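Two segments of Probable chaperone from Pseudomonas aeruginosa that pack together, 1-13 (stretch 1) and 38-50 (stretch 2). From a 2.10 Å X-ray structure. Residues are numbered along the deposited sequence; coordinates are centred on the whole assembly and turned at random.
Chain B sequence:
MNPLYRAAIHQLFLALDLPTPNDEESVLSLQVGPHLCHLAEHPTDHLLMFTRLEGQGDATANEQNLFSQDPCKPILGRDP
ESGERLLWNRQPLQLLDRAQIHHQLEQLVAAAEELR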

# COMPACT_ATOMS: atom_id res chain seq x y z
N MET B 1 15.85 14.89 12.53
CA MET B 1 15.20 13.85 11.74
C MET B 1 16.05 13.44 10.54
O MET B 1 17.13 14.02 10.30
N ASN B 2 15.58 12.43 9.81
CA ASN B 2 16.15 12.04 8.52
C ASN B 2 16.00 13.20 7.53
O ASN B 2 14.88 13.62 7.20
N PRO B 3 17.14 13.74 7.04
CA PRO B 3 17.16 14.87 6.10
C PRO B 3 16.27 14.65 4.89
O PRO B 3 15.66 15.61 4.40
N LEU B 4 16.19 13.41 4.41
CA LEU B 4 15.38 13.09 3.23
C LEU B 4 13.89 13.17 3.54
O LEU B 4 13.08 13.53 2.67
N TYR B 5 13.52 12.83 4.78
CA TYR B 5 12.13 12.96 5.22
C TYR B 5 11.79 14.44 5.40
O TYR B 5 10.73 14.90 4.96
N ARG B 6 12.68 15.19 6.04
CA ARG B 6 12.44 16.62 6.21
C ARG B 6 12.24 17.31 4.86
O ARG B 6 11.35 18.14 4.71
N ALA B 7 13.06 16.93 3.88
CA ALA B 7 12.98 17.52 2.55
C ALA B 7 11.65 17.19 1.88
O ALA B 7 11.07 18.04 1.21
N ALA B 8 11.16 15.96 2.05
CA ALA B 8 9.86 15.57 1.50
C ALA B 8 8.72 16.36 2.15
O ALA B 8 7.81 16.84 1.46
N ILE B 9 8.76 16.47 3.47
CA ILE B 9 7.77 17.27 4.19
C ILE B 9 7.79 18.71 3.65
O ILE B 9 6.74 19.30 3.37
N HIS B 10 8.99 19.27 3.48
CA HIS B 10 9.13 20.62 2.93
C HIS B 10 8.40 20.77 1.58
O HIS B 10 7.65 21.73 1.35
N GLN B 11 8.60 19.80 0.70
CA GLN B 11 7.92 19.82 -0.60
C GLN B 11 6.40 19.79 -0.44
O GLN B 11 5.69 20.52 -1.15
N LEU B 12 5.90 18.96 0.48
CA LEU B 12 4.46 18.89 0.69
C LEU B 12 3.92 20.23 1.15
O LEU B 12 2.84 20.65 0.73
N PHE B 13 4.66 20.90 2.03
CA PHE B 13 4.17 22.18 2.54
C PHE B 13 4.16 23.28 1.47
O PHE B 13 3.29 24.16 1.49
N HIS B 38 -2.39 12.46 9.54
CA HIS B 38 -1.08 12.40 10.19
C HIS B 38 -0.02 11.87 9.21
O HIS B 38 -0.35 11.06 8.34
N LEU B 39 1.23 12.32 9.37
CA LEU B 39 2.32 11.94 8.49
C LEU B 39 3.45 11.49 9.38
O LEU B 39 3.70 12.11 10.41
N ALA B 40 4.13 10.42 8.99
CA ALA B 40 5.26 9.96 9.77
C ALA B 40 6.20 9.21 8.87
O ALA B 40 5.78 8.66 7.86
N GLU B 41 7.47 9.17 9.24
CA GLU B 41 8.39 8.28 8.55
C GLU B 41 8.23 6.87 9.11
O GLU B 41 8.55 6.62 10.27
N HIS B 42 7.75 5.94 8.30
CA HIS B 42 7.42 4.61 8.82
C HIS B 42 7.23 3.62 7.70
O HIS B 42 6.28 3.75 6.93
N PRO B 43 8.16 2.66 7.56
CA PRO B 43 9.42 2.56 8.30
C PRO B 43 10.38 3.58 7.74
O PRO B 43 9.95 4.45 6.96
N THR B 44 11.64 3.48 8.13
CA THR B 44 12.68 4.35 7.61
C THR B 44 12.59 4.45 6.08
O THR B 44 12.34 3.44 5.40
N ASP B 45 12.74 5.67 5.57
CA ASP B 45 12.72 5.96 4.13
C ASP B 45 11.37 5.79 3.45
O ASP B 45 11.29 5.83 2.22
N HIS B 46 10.30 5.61 4.23
CA HIS B 46 8.94 5.66 3.67
C HIS B 46 8.10 6.70 4.38
O HIS B 46 8.32 7.00 5.56
N LEU B 47 7.13 7.27 3.67
CA LEU B 47 6.24 8.26 4.26
C LEU B 47 4.86 7.64 4.42
O LEU B 47 4.23 7.26 3.43
N LEU B 48 4.41 7.54 5.66
CA LEU B 48 3.10 6.98 5.96
C LEU B 48 2.13 8.13 6.21
O LEU B 48 2.41 8.99 7.02
N MET B 49 1.00 8.14 5.49
CA MET B 49 -0.05 9.12 5.76
C MET B 49 -1.29 8.38 6.21
O MET B 49 -1.65 7.35 5.62
N PHE B 50 -1.98 8.89 7.22
CA PHE B 50 -3.19 8.20 7.66
C PHE B 50 -4.17 9.11 8.36
O PHE B 50 -3.81 10.19 8.82

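The first helix of this chaperone packs on a β-hairpin in a way that illustrates a common division of a small interface: a polar clasp at the helix N-terminus, and an apolar seam along the turns that follow. Asn2 makes the clasp. The CA-to-CB bond of Asn2 points toward the hairpin, and with chi1 in t the side chain does two jobs at once. Asn2 OD1 accepts from Leu4 N at 3.0 Å, capping the helix, while Asn2 ND2 donates across the contact to Glu41 OE2 at 2.9 Å and, less linearly, to Asp45 OD1 at 3.3 Å. Glu41, fully extended (chi1 and chi2 both t), also uses OE2 to accept from Asp45 N at 2.7 Å, so a single carboxylate oxygen ties the helix cap to the type II turn of Pro43 to His46. The other oxygen, Glu41 OE1, accepts from a water whose O is 2.7 Å away; that water in turn accepts a weak bond from Asn2 N at 3.3 Å, adding a second, softer bridge.

Tyr5 marks the change in character. With chi1 in t, its ring lies against strand 38-41, running from Glu41 toward Leu39, and Glu41 CB lies over one face, 4.0 Å from the ring centroid, in a CH-pi contact. Leu47 CD1 meets the ring edge, 3.5 Å from Tyr5 CE1. The hydroxyl passes close to the backbone, with Tyr5 OH 3.3 Å from Ala40 CA, but makes no hydrogen bond across the contact.

Farther along, the seam is purely apolar. The CA-to-CB bond of Ile9 points sideways, yet its m,m rotamer brings CD1 to 4.1 Å from Leu39 CD1. The CA-to-CB bond of Leu12 (t, p) points toward the strands: its CD2 sits 3.6 Å from Leu39 CD1 and 4.3 Å from Met49 CE, the tip of an extended side chain. Leu39 (m, t) thus receives both helix residues through one methyl.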

# COMPACT_ATOMS: atom_id res chain seq x y z
CB MET B 1 13.82 14.33 11.28
CG MET B 1 13.83 15.68 10.55
SD MET B 1 12.18 16.32 10.15
CE MET B 1 11.43 16.28 11.76
CB ASN B 2 15.43 10.79 8.00
CG ASN B 2 15.89 10.34 6.61
OD1 ASN B 2 16.80 10.92 6.00
ND2 ASN B 2 15.26 9.27 6.11
CB PRO B 3 18.63 14.91 5.66
CG PRO B 3 19.38 14.35 6.79
CD PRO B 3 18.50 13.29 7.40
CB LEU B 4 15.73 11.70 2.70
CG LEU B 4 17.22 11.42 2.46
CD1 LEU B 4 17.44 9.97 2.00
CD2 LEU B 4 17.77 12.38 1.43
CB TYR B 5 11.87 12.16 6.51
CG TYR B 5 10.46 12.32 7.05
CD1 TYR B 5 9.41 11.60 6.49
CD2 TYR B 5 10.19 13.17 8.11
CE1 TYR B 5 8.12 11.74 6.98
CE2 TYR B 5 8.90 13.31 8.60
CZ TYR B 5 7.88 12.59 8.02
OH TYR B 5 6.58 12.71 8.50
CB ARG B 6 13.59 17.29 6.99
CG ARG B 6 13.38 18.79 7.18
CD ARG B 6 14.54 19.45 7.92
NE ARG B 6 15.86 19.01 7.45
CZ ARG B 6 16.72 18.29 8.18
NH1 ARG B 6 16.41 17.93 9.42
NH2 ARG B 6 17.89 17.94 7.66
CB ALA B 7 14.13 17.04 1.69
CB ALA B 8 9.63 14.08 1.66
CB ILE B 9 8.03 17.26 5.71
CG1 ILE B 9 7.90 15.84 6.28
CG2 ILE B 9 7.07 18.21 6.43
CD1 ILE B 9 6.55 15.17 6.03
CB HIS B 10 10.61 20.96 2.77
CG HIS B 10 10.88 22.39 2.42
ND1 HIS B 10 10.99 22.83 1.12
CD2 HIS B 10 11.09 23.47 3.21
CE1 HIS B 10 11.25 24.13 1.12
NE2 HIS B 10 11.31 24.54 2.37
CB GLN B 11 8.40 18.65 -1.48
CG GLN B 11 9.89 18.73 -1.81
CD GLN B 11 10.23 19.97 -2.64
OE1 GLN B 11 9.53 20.28 -3.61
NE2 GLN B 11 11.30 20.69 -2.26
CB LEU B 12 4.09 17.80 1.70
CG LEU B 12 2.61 17.70 2.10
CD1 LEU B 12 1.70 17.32 0.91
CD2 LEU B 12 2.45 16.66 3.21
CB PHE B 13 4.93 22.57 3.81
CG PHE B 13 4.38 21.91 5.06
CD1 PHE B 13 3.93 22.68 6.13
CD2 PHE B 13 4.25 20.53 5.13
CE1 PHE B 13 3.41 22.07 7.26
CE2 PHE B 13 3.72 19.92 6.27
CZ PHE B 13 3.30 20.68 7.33
CB HIS B 38 -1.13 11.47 11.42
CG HIS B 38 -2.35 11.67 12.26
ND1 HIS B 38 -2.43 12.63 13.24
CD2 HIS B 38 -3.54 11.02 12.27
CE1 HIS B 38 -3.62 12.57 13.81
NE2 HIS B 38 -4.31 11.60 13.24
CB LEU B 39 2.81 13.15 7.69
CG LEU B 39 1.78 14.17 7.23
CD1 LEU B 39 2.48 15.37 6.56
CD2 LEU B 39 0.82 13.54 6.29
CB ALA B 40 4.78 9.05 10.90
CB GLU B 41 9.83 8.73 8.74
CG GLU B 41 10.79 7.89 7.91
CD GLU B 41 12.24 8.29 8.07
OE1 GLU B 41 12.57 9.05 9.02
OE2 GLU B 41 13.06 7.82 7.25
CB HIS B 42 6.14 4.68 9.66
CG HIS B 42 5.87 3.44 10.45
ND1 HIS B 42 5.12 2.39 9.95
CD2 HIS B 42 6.23 3.08 11.71
CE1 HIS B 42 5.03 1.44 10.87
NE2 HIS B 42 5.69 1.84 11.94
CB PRO B 43 9.92 1.16 7.96
CG PRO B 43 9.35 0.90 6.57
CD PRO B 43 8.01 1.60 6.55
CB THR B 44 14.05 3.84 8.05
OG1 THR B 44 14.05 3.79 9.48
CG2 THR B 44 15.17 4.78 7.61
CB ASP B 45 13.81 5.18 3.38
CG ASP B 45 15.20 5.60 3.80
OD1 ASP B 45 15.45 6.82 3.91
OD2 ASP B 45 16.04 4.70 4.03
CB HIS B 46 8.24 4.30 3.77
CG HIS B 46 8.91 3.22 2.98
ND1 HIS B 46 10.14 2.70 3.32
CD2 HIS B 46 8.50 2.53 1.89
CE1 HIS B 46 10.47 1.75 2.47
NE2 HIS B 46 9.50 1.63 1.59
CB LEU B 47 6.13 9.50 3.37
CG LEU B 47 5.02 10.51 3.73
CD1 LEU B 47 5.23 11.08 5.12
CD2 LEU B 47 5.02 11.63 2.74
CB LEU B 48 3.18 6.10 7.20
CG LEU B 48 1.91 5.45 7.73
CD1 LEU B 48 1.47 4.29 6.81
CD2 LEU B 48 2.12 4.97 9.17
CB MET B 49 -0.40 9.93 4.51
CG MET B 49 0.76 10.69 3.90
SD MET B 49 0.13 11.81 2.65
CE MET B 49 1.63 12.58 2.05
CB PHE B 50 -2.85 6.99 8.55
CG PHE B 50 -2.08 7.34 9.79
CD1 PHE B 50 -2.73 7.45 11.02
CD2 PHE B 50 -0.70 7.53 9.75
CE1 PHE B 50 -2.01 7.77 12.18
CE2 PHE B 50 0.02 7.85 10.90
CZ PHE B 50 -0.63 7.96 12.11
O HOH W 1 12.47 11.40 10.26